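Local coordinates for uncharacterized protein (PDB 3FVV) that probably removes the phosphate from histidinol phosphate in histidine biosynthesis, as a magnesium-dependent hydrolase of the haloacid dehalogenase (HAD) superfamily, at residues 10-14 with 185-190; 156-161 with 189-193; 180-186 with 197-203. All blocks are in the same frame, centred on the assembly; numbering follows the deposited sequence.

Contact 1 (10-14 with 185-190); sequences DLDHT and SDSVND. With SO4 (sulfate ion), chain C.
Acidic side chains from distant parts of a chain converge in HAD active sites, as D10 and D186 illustrate, with the S185 hydroxyl beside them. Segment 10-14 carries DxDxT, the first HAD motif, in the loop after strand 5-9; 185-190, running from the end of strand 180-185, carries acidic motif IV. CA atoms come closest at D10 and S185 (5.1 Å). H13 has a positive phi (74°, psi 1°) and T14 N bonds to L11 O (3.0 Å); residues 188-189 form a 3-10 turn, and S187 OG accepts from N189 N (2.9 Å) in an ST turn. D10 (chi1 t) directs its CB toward 185-190, so that OD2 lies 3.0 Å from D186 OD1 (D186 chi1 p) and 3.3 Å from S185 OG, while D10 OD1 is 3.4 Å from D190 OD2. T14 OG1 donates to D10 OD2 (2.8 Å) and S185 OG to D190 OD2 (2.7 Å). Sulfate O1 accepts from D12 N (3.0 Å) and L11 N (3.2 Å), consistent with a phosphate subsite. Across the segments the carboxylates meet acceptor to acceptor, without a hydrogen bond. K160 offsets part of this charge; the cluster is consistent with a magnesium site, as in relatives, although no metal is modelled.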
# COMPACT_ATOMS: atom_id res chain seq x y z
N ASP A 10 -4.75 5.00 -0.11
CA ASP A 10 -4.44 3.57 -0.25
C ASP A 10 -3.78 3.34 -1.62
O ASP A 10 -3.97 4.11 -2.54
CB ASP A 10 -5.76 2.77 -0.14
CG ASP A 10 -5.54 1.24 -0.17
OD1 ASP A 10 -4.69 0.75 0.65
OD2 ASP A 10 -6.16 0.54 -1.02
N LEU A 11 -3.00 2.28 -1.78
CA LEU A 11 -2.37 1.98 -3.07
C LEU A 11 -3.07 0.87 -3.87
O LEU A 11 -3.65 1.13 -4.93
CB LEU A 11 -0.90 1.61 -2.90
CG LEU A 11 -0.14 1.27 -4.18
CD1 LEU A 11 -0.11 2.46 -5.07
CD2 LEU A 11 1.35 0.76 -3.86
N ASP A 12 -3.05 -0.36 -3.35
CA ASP A 12 -3.41 -1.50 -4.19
C ASP A 12 -4.88 -1.51 -4.46
O ASP A 12 -5.66 -1.51 -3.55
CB ASP A 12 -2.92 -2.81 -3.55
CG ASP A 12 -1.40 -2.82 -3.36
OD1 ASP A 12 -0.64 -2.49 -4.29
OD2 ASP A 12 -0.93 -3.10 -2.26
N HIS A 13 -5.24 -1.44 -5.75
CA HIS A 13 -6.63 -1.41 -6.22
C HIS A 13 -7.30 -0.08 -5.99
O HIS A 13 -8.45 0.09 -6.34
CB HIS A 13 -7.46 -2.52 -5.60
CG HIS A 13 -6.94 -3.87 -5.93
ND1 HIS A 13 -6.95 -4.36 -7.22
CD2 HIS A 13 -6.34 -4.81 -5.17
CE1 HIS A 13 -6.41 -5.57 -7.23
NE2 HIS A 13 -6.03 -5.87 -6.00
N THR A 14 -6.59 0.88 -5.42
CA THR A 14 -7.11 2.24 -5.23
C THR A 14 -6.43 3.14 -6.25
O THR A 14 -7.07 3.67 -7.12
CB THR A 14 -6.82 2.75 -3.79
OG1 THR A 14 -7.60 1.97 -2.88
CG2 THR A 14 -7.15 4.26 -3.61
N SER A 185 -9.87 4.47 -0.22
CA SER A 185 -9.54 3.06 -0.20
C SER A 185 -10.65 2.22 -0.80
O SER A 185 -11.76 2.65 -0.92
CB SER A 185 -9.17 2.54 1.22
OG SER A 185 -8.57 1.23 1.13
N ASP A 186 -10.31 0.98 -1.12
CA ASP A 186 -11.20 0.06 -1.86
C ASP A 186 -11.77 -1.05 -1.00
O ASP A 186 -12.70 -1.71 -1.45
CB ASP A 186 -10.44 -0.66 -2.95
CG ASP A 186 -9.36 -1.57 -2.39
OD1 ASP A 186 -8.61 -1.07 -1.57
OD2 ASP A 186 -9.31 -2.77 -2.70
N SER A 187 -11.22 -1.22 0.20
CA SER A 187 -11.34 -2.47 0.96
C SER A 187 -11.93 -2.32 2.34
O SER A 187 -11.65 -1.34 3.05
CB SER A 187 -9.94 -3.05 1.15
OG SER A 187 -9.97 -4.18 2.00
N VAL A 188 -12.69 -3.34 2.76
CA VAL A 188 -13.27 -3.34 4.09
C VAL A 188 -12.17 -3.43 5.13
O VAL A 188 -12.39 -3.01 6.26
CB VAL A 188 -14.33 -4.46 4.29
CG1 VAL A 188 -14.84 -4.48 5.71
CG2 VAL A 188 -15.53 -4.24 3.34
N ASN A 189 -10.98 -3.92 4.74
CA ASN A 189 -9.81 -3.90 5.62
C ASN A 189 -9.49 -2.51 6.13
O ASN A 189 -8.94 -2.36 7.21
CB ASN A 189 -8.56 -4.42 4.92
CG ASN A 189 -8.49 -5.96 4.82
OD1 ASN A 189 -7.87 -6.50 3.90
ND2 ASN A 189 -9.04 -6.63 5.77
N ASP A 190 -9.79 -1.50 5.34
CA ASP A 190 -9.47 -0.11 5.70
C ASP A 190 -10.60 0.73 6.34
O ASP A 190 -10.48 1.97 6.50
CB ASP A 190 -8.94 0.62 4.48
CG ASP A 190 -7.44 0.37 4.28
OD1 ASP A 190 -6.80 0.01 5.29
OD2 ASP A 190 -6.94 0.54 3.13
S SO4 C . -2.87 -1.79 0.34
O1 SO4 C . -2.40 -0.61 -0.48
O2 SO4 C . -2.77 -1.56 1.83
O3 SO4 C . -4.21 -2.09 -0.16
O4 SO4 C . -2.04 -2.97 0.08
O HOH W 1 -7.09 -4.04 -1.73

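Contact 2 (156-161 with 189-193); sequences FREGKV and NDVPL. With SO4 (sulfate ion), chain C.
HAD motif III, a lysine at the start of a helix, meets the end of motif IV here, beside the presumed phosphate pocket. The helix beginning near E158 is set against the one beginning at V191, with CA-CA distances of 5.3 Å for R157-N189, 5.5 Å for E158-P192 and 5.4 Å for V161-L193. R157 takes a positive phi (53°, psi -124°) just before its helix; its CA approaches N189 O at 3.4 Å in a CA-H...O contact, and the end of its side chain comes up to that of N189. K160 extends fully (chi1 m, then t throughout) and brings NZ 3.0 Å from D190 OD2 in a hydrogen-bonded salt bridge. The same NZ donates to sulfate O2 (2.9 Å), so a single ammonium serves two carboxylates (D190 and D10), the sulfate and the carbonyl of V114; D190 OD2 also accepts from S185 OG. Farther along, the packing turns apolar: V161 CG2 sits 3.9 Å from P192 CB and 4.0 Å from L193 CB. Two waters bridge the backbone of 156-161 to D190. One joins R157 N (2.7 Å) to D190 OD1 (2.8 Å); the other donates to R157 O (2.8 Å) and D190 OD1 (2.9 Å) and accepts from L193 N (3.1 Å).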
# COMPACT_ATOMS: atom_id res chain seq x y z
N PHE A 156 -1.53 -1.92 8.17
CA PHE A 156 -2.59 -2.85 7.76
C PHE A 156 -3.72 -2.81 8.78
O PHE A 156 -3.49 -2.86 9.98
CB PHE A 156 -2.03 -4.26 7.61
CG PHE A 156 -3.04 -5.29 7.20
CD1 PHE A 156 -3.58 -5.27 5.96
CD2 PHE A 156 -3.42 -6.31 8.10
CE1 PHE A 156 -4.54 -6.24 5.57
CE2 PHE A 156 -4.32 -7.30 7.73
CZ PHE A 156 -4.89 -7.26 6.44
N ARG A 157 -4.92 -2.66 8.26
CA ARG A 157 -6.09 -2.54 9.10
C ARG A 157 -5.94 -1.43 10.15
O ARG A 157 -5.68 -0.28 9.81
CB ARG A 157 -6.41 -3.89 9.74
CG ARG A 157 -6.75 -4.93 8.76
CD ARG A 157 -7.39 -6.13 9.44
NE ARG A 157 -7.96 -7.01 8.42
CZ ARG A 157 -7.74 -8.34 8.32
NH1 ARG A 157 -6.96 -8.99 9.19
NH2 ARG A 157 -8.32 -9.04 7.33
N GLU A 158 -6.10 -1.78 11.43
CA GLU A 158 -6.02 -0.80 12.50
C GLU A 158 -4.60 -0.21 12.57
O GLU A 158 -4.41 0.87 13.10
CB GLU A 158 -6.40 -1.39 13.90
CG GLU A 158 -7.41 -2.58 13.94
CD GLU A 158 -6.72 -3.99 13.82
OE1 GLU A 158 -5.87 -4.37 14.70
OE2 GLU A 158 -7.04 -4.75 12.86
N GLY A 159 -3.59 -0.97 12.11
CA GLY A 159 -2.23 -0.45 12.06
C GLY A 159 -2.07 0.79 11.19
O GLY A 159 -1.20 1.62 11.45
N LYS A 160 -2.88 0.92 10.14
CA LYS A 160 -2.81 2.12 9.33
C LYS A 160 -3.14 3.33 10.19
O LYS A 160 -2.50 4.38 10.04
CB LYS A 160 -3.74 2.06 8.14
CG LYS A 160 -3.30 1.04 7.11
CD LYS A 160 -3.87 1.38 5.71
CE LYS A 160 -3.38 0.35 4.69
NZ LYS A 160 -3.94 0.59 3.33
N VAL A 161 -4.07 3.18 11.14
CA VAL A 161 -4.45 4.30 12.02
C VAL A 161 -3.32 4.68 12.94
O VAL A 161 -2.91 5.87 12.99
CB VAL A 161 -5.82 4.08 12.78
CG1 VAL A 161 -6.24 5.40 13.54
CG2 VAL A 161 -6.91 3.67 11.80
N ASN A 189 -10.98 -3.92 4.74
CA ASN A 189 -9.81 -3.90 5.62
C ASN A 189 -9.49 -2.51 6.13
O ASN A 189 -8.94 -2.36 7.21
CB ASN A 189 -8.56 -4.42 4.92
CG ASN A 189 -8.49 -5.96 4.82
OD1 ASN A 189 -7.87 -6.50 3.90
ND2 ASN A 189 -9.04 -6.63 5.77
N ASP A 190 -9.79 -1.50 5.34
CA ASP A 190 -9.47 -0.11 5.70
C ASP A 190 -10.60 0.73 6.34
O ASP A 190 -10.48 1.97 6.50
CB ASP A 190 -8.94 0.62 4.48
CG ASP A 190 -7.44 0.37 4.28
OD1 ASP A 190 -6.80 0.01 5.29
OD2 ASP A 190 -6.94 0.54 3.13
N VAL A 191 -11.67 0.08 6.77
CA VAL A 191 -12.72 0.79 7.52
C VAL A 191 -12.10 1.52 8.74
O VAL A 191 -12.47 2.64 9.05
CB VAL A 191 -13.86 -0.21 7.92
CG1 VAL A 191 -14.87 0.40 9.06
CG2 VAL A 191 -14.59 -0.74 6.64
N PRO A 192 -11.09 0.93 9.40
CA PRO A 192 -10.53 1.68 10.52
C PRO A 192 -10.03 3.07 10.20
O PRO A 192 -10.49 4.04 10.83
CB PRO A 192 -9.40 0.77 11.02
CG PRO A 192 -9.93 -0.60 10.79
CD PRO A 192 -10.71 -0.49 9.47
N LEU A 193 -9.19 3.21 9.16
CA LEU A 193 -8.73 4.54 8.78
C LEU A 193 -9.86 5.38 8.10
O LEU A 193 -9.92 6.60 8.25
CB LEU A 193 -7.48 4.49 7.90
CG LEU A 193 -6.84 5.84 7.59
CD1 LEU A 193 -6.65 6.64 8.86
CD2 LEU A 193 -5.53 5.63 6.90
S SO4 C . -2.87 -1.79 0.34
O1 SO4 C . -2.40 -0.61 -0.48
O2 SO4 C . -2.77 -1.56 1.83
O3 SO4 C . -4.21 -2.09 -0.16
O4 SO4 C . -2.04 -2.97 0.08
O HOH W 2 -5.47 -2.41 5.58
O HOH W 3 -7.34 0.99 7.98

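Contact 3 (180-186 with 197-203)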
# COMPACT_ATOMS: atom_id res chain seq x y z
N GLU A 180 -9.87 19.38 6.94
CA GLU A 180 -10.49 18.08 6.61
C GLU A 180 -9.35 17.09 6.45
O GLU A 180 -8.23 17.48 6.13
CB GLU A 180 -11.16 18.08 5.23
CG GLU A 180 -12.25 19.08 4.99
CD GLU A 180 -13.40 18.92 5.94
OE1 GLU A 180 -13.59 17.80 6.53
OE2 GLU A 180 -14.12 19.92 6.13
N SER A 181 -9.66 15.82 6.56
CA SER A 181 -8.74 14.72 6.20
C SER A 181 -9.48 13.77 5.33
O SER A 181 -10.59 13.34 5.70
CB SER A 181 -8.31 13.95 7.43
OG SER A 181 -9.43 13.83 8.31
N TYR A 182 -8.89 13.47 4.16
CA TYR A 182 -9.43 12.53 3.18
C TYR A 182 -8.64 11.20 3.28
O TYR A 182 -7.47 11.21 3.60
CB TYR A 182 -9.21 13.07 1.76
CG TYR A 182 -9.93 14.36 1.42
CD1 TYR A 182 -11.11 14.34 0.69
CD2 TYR A 182 -9.43 15.59 1.78
CE1 TYR A 182 -11.78 15.50 0.36
CE2 TYR A 182 -10.12 16.76 1.46
CZ TYR A 182 -11.31 16.68 0.76
OH TYR A 182 -12.01 17.80 0.38
N PHE A 183 -9.31 10.07 3.05
CA PHE A 183 -8.66 8.78 2.85
C PHE A 183 -9.45 8.06 1.76
O PHE A 183 -10.68 8.00 1.84
CB PHE A 183 -8.59 7.94 4.13
CG PHE A 183 -7.93 6.59 3.95
CD1 PHE A 183 -6.72 6.45 3.26
CD2 PHE A 183 -8.52 5.46 4.49
CE1 PHE A 183 -6.14 5.23 3.08
CE2 PHE A 183 -7.93 4.22 4.36
CZ PHE A 183 -6.75 4.09 3.63
N TYR A 184 -8.76 7.66 0.70
CA TYR A 184 -9.29 6.88 -0.36
C TYR A 184 -8.90 5.40 -0.20
O TYR A 184 -7.74 5.09 -0.06
CB TYR A 184 -8.73 7.38 -1.70
CG TYR A 184 -9.05 8.81 -2.08
CD1 TYR A 184 -9.97 9.10 -3.07
CD2 TYR A 184 -8.38 9.87 -1.49
CE1 TYR A 184 -10.23 10.39 -3.42
CE2 TYR A 184 -8.67 11.18 -1.81
CZ TYR A 184 -9.58 11.43 -2.80
OH TYR A 184 -9.84 12.73 -3.16
N SER A 185 -9.87 4.47 -0.22
CA SER A 185 -9.54 3.06 -0.20
C SER A 185 -10.65 2.22 -0.80
O SER A 185 -11.76 2.65 -0.92
CB SER A 185 -9.17 2.54 1.22
OG SER A 185 -8.57 1.23 1.13
N ASP A 186 -10.31 0.98 -1.12
CA ASP A 186 -11.20 0.06 -1.86
C ASP A 186 -11.77 -1.05 -1.00
O ASP A 186 -12.70 -1.71 -1.45
CB ASP A 186 -10.44 -0.66 -2.95
CG ASP A 186 -9.36 -1.57 -2.39
OD1 ASP A 186 -8.61 -1.07 -1.57
OD2 ASP A 186 -9.31 -2.77 -2.70
N VAL A 197 -10.95 9.61 9.57
CA VAL A 197 -10.74 10.88 8.90
C VAL A 197 -12.07 11.59 8.77
O VAL A 197 -13.09 10.99 9.01
CB VAL A 197 -10.14 10.66 7.48
CG1 VAL A 197 -8.72 10.18 7.58
CG2 VAL A 197 -11.00 9.70 6.67
N THR A 198 -12.09 12.83 8.31
CA THR A 198 -13.41 13.45 8.11
C THR A 198 -14.02 13.17 6.75
O THR A 198 -15.23 13.27 6.65
CB THR A 198 -13.39 14.96 8.31
OG1 THR A 198 -12.51 15.50 7.31
CG2 THR A 198 -12.88 15.32 9.77
N ARG A 199 -13.22 12.85 5.72
CA ARG A 199 -13.79 12.58 4.40
C ARG A 199 -13.33 11.25 3.80
O ARG A 199 -12.44 11.20 2.94
CB ARG A 199 -13.43 13.69 3.44
CG ARG A 199 -13.65 15.06 3.96
CD ARG A 199 -14.91 15.71 3.40
NE ARG A 199 -14.54 16.98 2.75
CZ ARG A 199 -15.04 18.18 3.01
NH1 ARG A 199 -16.01 18.34 3.91
NH2 ARG A 199 -14.59 19.23 2.33
N PRO A 200 -13.97 10.16 4.23
CA PRO A 200 -13.68 8.86 3.65
C PRO A 200 -14.23 8.73 2.22
O PRO A 200 -15.40 9.12 1.97
CB PRO A 200 -14.43 7.90 4.59
CG PRO A 200 -15.54 8.71 5.14
CD PRO A 200 -15.02 10.11 5.26
N ILE A 201 -13.44 8.16 1.31
CA ILE A 201 -13.85 7.99 -0.11
C ILE A 201 -13.59 6.52 -0.45
O ILE A 201 -12.47 6.03 -0.30
CB ILE A 201 -12.99 8.84 -1.13
CG1 ILE A 201 -12.86 10.33 -0.70
CG2 ILE A 201 -13.55 8.77 -2.50
CD1 ILE A 201 -14.15 11.06 -0.61
N ALA A 202 -14.62 5.83 -0.86
CA ALA A 202 -14.54 4.46 -1.27
C ALA A 202 -14.18 4.53 -2.75
O ALA A 202 -14.98 5.00 -3.57
CB ALA A 202 -15.87 3.80 -1.07
N ALA A 203 -12.97 4.09 -3.07
CA ALA A 203 -12.41 4.15 -4.42
C ALA A 203 -12.35 2.74 -4.96
O ALA A 203 -11.75 1.85 -4.34
CB ALA A 203 -11.01 4.77 -4.39
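Flat rings roofing neighbouring aliphatic groups show how two parallel strands can fit together beyond their backbones. On the face bearing Y182 and Y184, each tyrosine leans over its partner on the other strand: I201 CG1 rests 4.0 Å from the centroid of the Y184 ring, over its face, and R199 CB lies off-centre, 4.1 Å from that of Y182, both as CH-pi contacts. H104 flanks both tyrosines and bonds to the Y184 hydroxyl. A203 adds a smaller bump, its CB 4.4 Å from Y184 CB. On the face bearing F183, V197 fits a CG2 methyl against F183 CB (3.9 Å), while the phenyl ring leads away to meet L193 and L194 of helix 191-196. That helix is the crossover of a beta-alpha-beta unit, part of the Rossmann-like core of HAD enzymes; the strand axes approach to 4.7 Å at 18°, as paired parallel strands do. The ladder runs from R199 N to S181 O (2.7 Å) through to A203 N to S185 O (2.9 Å), weakest at F183 N to R199 O (3.3 Å). At the E180 and T198 end, T198 OG1 accepts from S181 N (3.0 Å) and donates to E180 OE1 (2.7 Å), and S181 OG accepts from T198 N (2.8 Å). E180 OE2 lies over the R199 guanidinium face, 3.3 Å from R199 NH1, a salt bridge of charges alone with no N-H pointing at the oxygen.

How the contacts relate
The three contacts illustrate how a parallel sheet presents a presumed active site at the C-terminal ends of its strands. Contact 3 pairs two strands of the sheet and shares S185 and D186 with contact 1; D10 N lies 3.0 Å from Y184 O, a probable hydrogen bond that ties the DxDxT loop to strand 180-185. Contacts 1 and 2 share N189 and D190 and both touch the sulfate, with D10 OD1 and K160 NZ 2.8 Å apart in a salt bridge. F183 of contact 3 packs on both, its CD2 3.5 Å from L193 CG and its CZ 3.6 Å from D190 OD2. Contact 3 is centred about 10 Å from the centre of contact 1 and about 12 Å from that of contact 2.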